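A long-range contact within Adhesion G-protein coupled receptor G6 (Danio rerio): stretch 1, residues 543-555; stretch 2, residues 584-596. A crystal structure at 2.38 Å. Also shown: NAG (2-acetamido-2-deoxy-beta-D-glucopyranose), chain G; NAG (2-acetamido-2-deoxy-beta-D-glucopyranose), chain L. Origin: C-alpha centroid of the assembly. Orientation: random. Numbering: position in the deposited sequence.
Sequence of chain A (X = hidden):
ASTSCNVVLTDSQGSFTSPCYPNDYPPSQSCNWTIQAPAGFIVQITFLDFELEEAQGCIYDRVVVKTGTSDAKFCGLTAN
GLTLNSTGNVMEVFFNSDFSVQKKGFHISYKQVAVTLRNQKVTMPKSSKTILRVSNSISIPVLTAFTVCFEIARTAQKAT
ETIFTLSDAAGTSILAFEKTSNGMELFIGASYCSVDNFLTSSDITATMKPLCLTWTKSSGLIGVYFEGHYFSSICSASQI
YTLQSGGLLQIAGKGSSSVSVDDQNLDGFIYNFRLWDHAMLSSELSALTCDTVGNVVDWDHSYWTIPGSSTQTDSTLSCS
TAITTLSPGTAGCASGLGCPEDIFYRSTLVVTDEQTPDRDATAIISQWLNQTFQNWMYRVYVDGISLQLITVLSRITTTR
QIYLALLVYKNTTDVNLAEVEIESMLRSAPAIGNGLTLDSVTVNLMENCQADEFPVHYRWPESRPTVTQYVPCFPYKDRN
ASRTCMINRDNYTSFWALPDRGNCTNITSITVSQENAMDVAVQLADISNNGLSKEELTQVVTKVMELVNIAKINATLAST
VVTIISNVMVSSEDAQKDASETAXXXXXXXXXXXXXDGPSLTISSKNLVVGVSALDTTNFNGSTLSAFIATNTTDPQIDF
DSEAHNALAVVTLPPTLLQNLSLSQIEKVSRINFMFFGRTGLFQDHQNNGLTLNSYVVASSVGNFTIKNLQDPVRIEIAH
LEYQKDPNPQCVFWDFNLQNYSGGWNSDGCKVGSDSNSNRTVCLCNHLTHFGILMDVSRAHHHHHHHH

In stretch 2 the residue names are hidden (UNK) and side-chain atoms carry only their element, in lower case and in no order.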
# COMPACT_ATOMS: atom_id res chain seq x y z
N LYS A 543 -1.42 -7.88 33.59
CA LYS A 543 -2.50 -8.67 33.01
C LYS A 543 -2.13 -10.15 32.82
O LYS A 543 -2.97 -11.03 33.04
CB LYS A 543 -2.95 -8.07 31.68
CG LYS A 543 -4.24 -8.66 31.14
CD LYS A 543 -5.37 -8.56 32.17
CE LYS A 543 -5.87 -7.11 32.25
NZ LYS A 543 -6.83 -6.85 33.36
N VAL A 544 -0.86 -10.44 32.46
CA VAL A 544 -0.37 -11.82 32.38
C VAL A 544 -0.39 -12.48 33.76
O VAL A 544 -0.76 -13.65 33.88
CB VAL A 544 1.04 -11.83 31.75
CG1 VAL A 544 1.81 -13.13 31.99
CG2 VAL A 544 0.92 -11.61 30.29
N MET A 545 -0.11 -11.71 34.82
CA MET A 545 -0.21 -12.25 36.18
C MET A 545 -1.66 -12.54 36.57
O MET A 545 -1.93 -13.56 37.23
CB MET A 545 0.41 -11.29 37.18
CG MET A 545 0.39 -11.77 38.64
SD MET A 545 1.18 -13.38 38.88
CE MET A 545 2.71 -12.69 39.42
N GLU A 546 -2.61 -11.69 36.16
CA GLU A 546 -4.01 -11.96 36.42
C GLU A 546 -4.49 -13.18 35.65
O GLU A 546 -5.22 -14.03 36.18
CB GLU A 546 -4.86 -10.74 36.06
CG GLU A 546 -4.49 -9.46 36.79
CD GLU A 546 -5.26 -8.24 36.26
OE1 GLU A 546 -4.96 -7.10 36.69
OE2 GLU A 546 -6.17 -8.43 35.41
N LEU A 547 -4.00 -13.30 34.41
CA LEU A 547 -4.33 -14.41 33.54
C LEU A 547 -3.80 -15.72 34.09
O LEU A 547 -4.51 -16.73 34.06
CB LEU A 547 -3.75 -14.16 32.16
CG LEU A 547 -4.12 -15.09 31.02
CD1 LEU A 547 -4.42 -14.25 29.83
CD2 LEU A 547 -3.02 -16.07 30.70
N VAL A 548 -2.56 -15.74 34.58
CA VAL A 548 -1.97 -17.00 35.04
C VAL A 548 -2.63 -17.42 36.35
O VAL A 548 -2.85 -18.61 36.59
CB VAL A 548 -0.44 -16.85 35.12
CG1 VAL A 548 0.24 -17.98 35.87
CG2 VAL A 548 0.14 -16.79 33.73
N ASN A 549 -3.10 -16.45 37.14
CA ASN A 549 -3.75 -16.75 38.40
C ASN A 549 -5.15 -17.32 38.24
O ASN A 549 -5.48 -18.32 38.88
CB ASN A 549 -3.81 -15.49 39.25
CG ASN A 549 -2.65 -15.42 40.17
OD1 ASN A 549 -2.38 -16.37 40.91
ND2 ASN A 549 -1.90 -14.32 40.11
N ILE A 550 -5.98 -16.74 37.38
CA ILE A 550 -7.35 -17.22 37.33
C ILE A 550 -7.53 -18.43 36.41
O ILE A 550 -8.48 -19.20 36.61
CB ILE A 550 -8.33 -16.08 37.00
CG1 ILE A 550 -9.69 -16.33 37.67
CG2 ILE A 550 -8.48 -15.86 35.52
CD1 ILE A 550 -10.53 -15.07 37.87
N ALA A 551 -6.63 -18.67 35.46
CA ALA A 551 -6.90 -19.66 34.43
C ALA A 551 -6.25 -21.00 34.76
O ALA A 551 -5.27 -21.07 35.51
CB ALA A 551 -6.43 -19.18 33.06
N LYS A 552 -6.83 -22.06 34.22
CA LYS A 552 -6.20 -23.37 34.23
C LYS A 552 -5.31 -23.47 33.00
O LYS A 552 -5.71 -23.04 31.91
CB LYS A 552 -7.25 -24.48 34.25
CG LYS A 552 -8.35 -24.29 35.30
CD LYS A 552 -8.94 -25.62 35.81
CE LYS A 552 -8.97 -25.71 37.35
NZ LYS A 552 -7.62 -25.84 38.02
N ILE A 553 -4.12 -24.01 33.18
CA ILE A 553 -3.04 -23.87 32.20
C ILE A 553 -2.74 -25.22 31.55
O ILE A 553 -2.29 -26.15 32.24
CB ILE A 553 -1.77 -23.31 32.85
CG1 ILE A 553 -2.08 -22.06 33.69
CG2 ILE A 553 -0.75 -23.06 31.78
CD1 ILE A 553 -2.50 -20.90 32.91
N ASN A 554 -2.96 -25.32 30.24
CA ASN A 554 -2.38 -26.40 29.45
C ASN A 554 -1.27 -25.81 28.58
O ASN A 554 -0.89 -24.63 28.74
CB ASN A 554 -3.42 -27.17 28.61
CG ASN A 554 -4.49 -26.29 27.99
OD1 ASN A 554 -4.23 -25.15 27.61
ND2 ASN A 554 -5.71 -26.84 27.87
N ALA A 555 -0.75 -26.64 27.66
CA ALA A 555 0.45 -26.34 26.88
C ALA A 555 0.28 -25.12 25.97
O ALA A 555 1.17 -24.26 25.93
CB ALA A 555 0.83 -27.53 26.02
N UNK A 584 8.63 -12.55 36.72
CA UNK A 584 9.28 -13.71 37.30
C UNK A 584 8.31 -14.54 38.12
O UNK A 584 8.29 -15.77 37.99
c UNK A 584 10.44 -13.28 38.18
c UNK A 584 11.69 -12.95 37.38
c UNK A 584 12.79 -12.47 38.36
c UNK A 584 12.14 -14.13 36.51
N UNK A 585 7.44 -13.88 38.90
CA UNK A 585 6.49 -14.60 39.73
C UNK A 585 5.38 -15.23 38.90
O UNK A 585 4.91 -16.32 39.25
c UNK A 585 6.43 -12.26 42.86
c UNK A 585 6.89 -13.42 42.00
c UNK A 585 6.94 -12.38 44.30
n UNK A 585 6.28 -11.39 45.22
c UNK A 585 5.94 -13.66 40.82
N UNK A 586 5.01 -14.62 37.76
CA UNK A 586 3.98 -15.21 36.89
C UNK A 586 4.48 -16.42 36.11
O UNK A 586 3.70 -17.36 35.88
c UNK A 586 3.46 -14.18 35.88
N UNK A 587 5.74 -16.40 35.66
CA UNK A 587 6.35 -17.59 35.05
C UNK A 587 6.46 -18.72 36.07
O UNK A 587 6.23 -19.89 35.74
c UNK A 587 8.54 -18.38 34.06
c UNK A 587 7.71 -17.19 34.44
c UNK A 587 7.47 -16.43 33.22
N UNK A 588 6.76 -18.38 37.33
CA UNK A 588 6.95 -19.38 38.39
C UNK A 588 5.65 -20.11 38.70
O UNK A 588 5.64 -21.34 38.87
c UNK A 588 7.48 -18.72 39.67
o UNK A 588 9.41 -17.64 40.55
o UNK A 588 9.64 -18.63 38.57
c UNK A 588 8.96 -18.32 39.59
N UNK A 589 4.54 -19.39 38.72
CA UNK A 589 3.27 -20.01 39.03
C UNK A 589 2.65 -20.70 37.83
O UNK A 589 1.86 -21.62 38.03
c UNK A 589 1.31 -19.56 40.56
o UNK A 589 -0.99 -19.40 41.06
o UNK A 589 -0.06 -17.82 39.80
c UNK A 589 -0.02 -18.89 40.46
c UNK A 589 2.28 -18.97 39.56
N UNK A 590 2.99 -20.25 36.61
CA UNK A 590 2.59 -20.95 35.39
C UNK A 590 3.13 -22.37 35.37
O UNK A 590 2.41 -23.31 35.05
c UNK A 590 4.11 -20.28 31.87
c UNK A 590 3.08 -20.17 34.16
c UNK A 590 1.70 -20.29 32.17
c UNK A 590 2.98 -20.77 32.77
N UNK A 591 4.38 -22.53 35.81
CA UNK A 591 5.04 -23.83 35.85
C UNK A 591 4.44 -24.72 36.95
O UNK A 591 4.35 -25.94 36.79
c UNK A 591 7.34 -24.82 36.20
c UNK A 591 7.07 -22.95 34.71
c UNK A 591 6.56 -23.57 35.99
N UNK A 592 3.98 -24.13 38.05
CA UNK A 592 3.32 -24.92 39.08
C UNK A 592 1.96 -25.44 38.62
O UNK A 592 1.58 -26.56 38.98
c UNK A 592 4.43 -23.60 40.97
c UNK A 592 5.24 -24.73 41.56
o UNK A 592 4.68 -25.72 42.06
c UNK A 592 3.13 -24.08 40.35
n UNK A 592 6.57 -24.61 41.51
N UNK A 593 1.27 -24.69 37.77
CA UNK A 593 -0.13 -24.95 37.46
C UNK A 593 -0.32 -25.68 36.15
O UNK A 593 -1.48 -25.94 35.78
c UNK A 593 -0.91 -23.64 37.37
n UNK A 593 -3.67 -20.49 38.36
c UNK A 593 -2.99 -21.67 37.78
c UNK A 593 -1.08 -22.93 38.67
c UNK A 593 -2.50 -22.53 38.89
N UNK A 594 0.74 -25.94 35.40
CA UNK A 594 0.57 -26.43 34.04
C UNK A 594 0.14 -27.89 34.09
O UNK A 594 0.64 -28.67 34.91
c UNK A 594 1.66 -26.73 31.81
c UNK A 594 1.84 -26.20 33.20
c UNK A 594 2.49 -26.03 30.91
c UNK A 594 3.08 -26.86 33.77
N UNK A 595 -0.90 -28.22 33.32
CA UNK A 595 -1.36 -29.59 33.17
C UNK A 595 -0.73 -30.17 31.90
O UNK A 595 -0.78 -29.54 30.84
c UNK A 595 -2.88 -29.64 33.10
c UNK A 595 -4.81 -28.33 34.16
c UNK A 595 -3.60 -29.23 34.40
o UNK A 595 -5.63 -28.64 33.26
o UNK A 595 -4.93 -27.29 34.86
N UNK A 596 -0.13 -31.35 32.01
CA UNK A 596 0.47 -32.01 30.85
C UNK A 596 0.25 -33.52 30.95
O UNK A 596 -0.12 -34.03 32.01
c UNK A 596 4.53 -33.85 32.48
c UNK A 596 1.96 -31.66 30.71
c UNK A 596 4.58 -33.25 33.74
c UNK A 596 2.86 -32.23 31.78
c UNK A 596 3.78 -32.14 34.03
c UNK A 596 3.67 -33.33 31.50
c UNK A 596 2.94 -31.62 33.04
C1 NAG G . -6.92 -26.22 27.35
C2 NAG G . -7.58 -26.97 26.16
C3 NAG G . -9.01 -26.45 25.89
C4 NAG G . -9.86 -26.41 27.16
C5 NAG G . -9.15 -25.58 28.23
C6 NAG G . -9.89 -25.56 29.55
C7 NAG G . -5.90 -27.77 24.56
C8 NAG G . -5.17 -27.48 23.28
N2 NAG G . -6.78 -26.85 24.96
O3 NAG G . -9.65 -27.30 24.95
O4 NAG G . -11.14 -25.85 26.88
O5 NAG G . -7.86 -26.16 28.49
O6 NAG G . -9.02 -25.42 30.67
O7 NAG G . -5.71 -28.80 25.20
C1 NAG L . 1.30 -22.21 45.90
C2 NAG L . 0.02 -22.22 45.06
C3 NAG L . -0.47 -20.79 44.84
C4 NAG L . -0.67 -20.07 46.17
C5 NAG L . 0.60 -20.13 47.03
C6 NAG L . 0.39 -19.59 48.43
C7 NAG L . -0.66 -23.78 43.29
C8 NAG L . -0.27 -24.42 41.99
N2 NAG L . 0.22 -22.91 43.80
O3 NAG L . -1.69 -20.81 44.09
O4 NAG L . -1.00 -18.70 45.93
O5 NAG L . 1.06 -21.50 47.17
O6 NAG L . 1.29 -20.18 49.36
O7 NAG L . -1.73 -24.03 43.84
O HOH W 1 -4.47 -25.39 36.37
O HOH W 2 -1.03 -29.43 28.04

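Position 584 lies in a helix that begins earlier in the chain and has four side-chain carbons forked at the second; its CA-to-CB bond points away from stretch 1, and the fork marks Leu584. Position 585 carries four carbons in a row ending in nitrogen. The CB at 585 lies 3.7 Å from Met545 CE, while the rest of the chain leads away; the pattern is that of a lysine, Lys585. At 586 a single carbon, CB, points toward stretch 1 and sits 3.9 Å from Met545 SD and 4.4 Å from Val544 CG1. This is Ala586, and the backbones come close here: Ala586 CA is 5.2 Å from Met545 CA.

Position 587 has one carbon carrying two more and faces away, as Val587. Position 588 has two carbons, the second bearing two oxygens, and does not touch stretch 1; it is Asp588. At 589 three carbons end in two oxygens, directed toward Val548 and Asn549. The residue is Glu589, with OE1 3.9 Å from Val548 CG1; OE2 accepts a weak hydrogen bond from O3 of the chain L NAG.

Position 590 again shows four carbons forked at the second, with its end turned toward Ile553. In Leu590, CD1 lies 3.7 Å from Ile553 CG2, and CB is 4.0 Å from Val548 CG1. The three carbons at 591, branched at the first, point away and identify Val591. Position 592 has three carbons, the last holding one oxygen and one nitrogen, out of reach of stretch 1: Gln592.

At 593 four carbons in a row end in a nitrogen that reaches carbonyls at the end of the first helix. This is Lys593; NZ donates to Val548 O at 2.7 Å and, weakly, to Ala551 O at 3.3 Å. Position 594 has four carbons forked at the first, one arm two carbons long. The CB at 594 lies 4.3 Å from Ile553 CG2; the residue is Ile594. Position 595 has three carbons ending in two oxygens, near Lys552; in Glu595, OE1 is 3.7 Å from Lys552 CB. At 596 one carbon carries a ring of six carbons whose end leads away from stretch 1; this is Phe596.

The contact joins two nearly parallel helices, their axes crossing at 19° and approaching to 9.3 Å. Val548 packs against Ala586 and Leu590, and Ile553 continues the apolar seam beyond the first helix. Lys593 binds carbonyls where that helix ends. Glu595 N donates to Ile553 O at 2.7 Å in a nearly straight hydrogen bond, and a water that donates to Lys593 O and Glu595 OE1 also accepts a weak hydrogen bond from Ile553 N, a water-mediated link between the two stretches.

Stretch 2 584-596: LKAVDELVQKIEF
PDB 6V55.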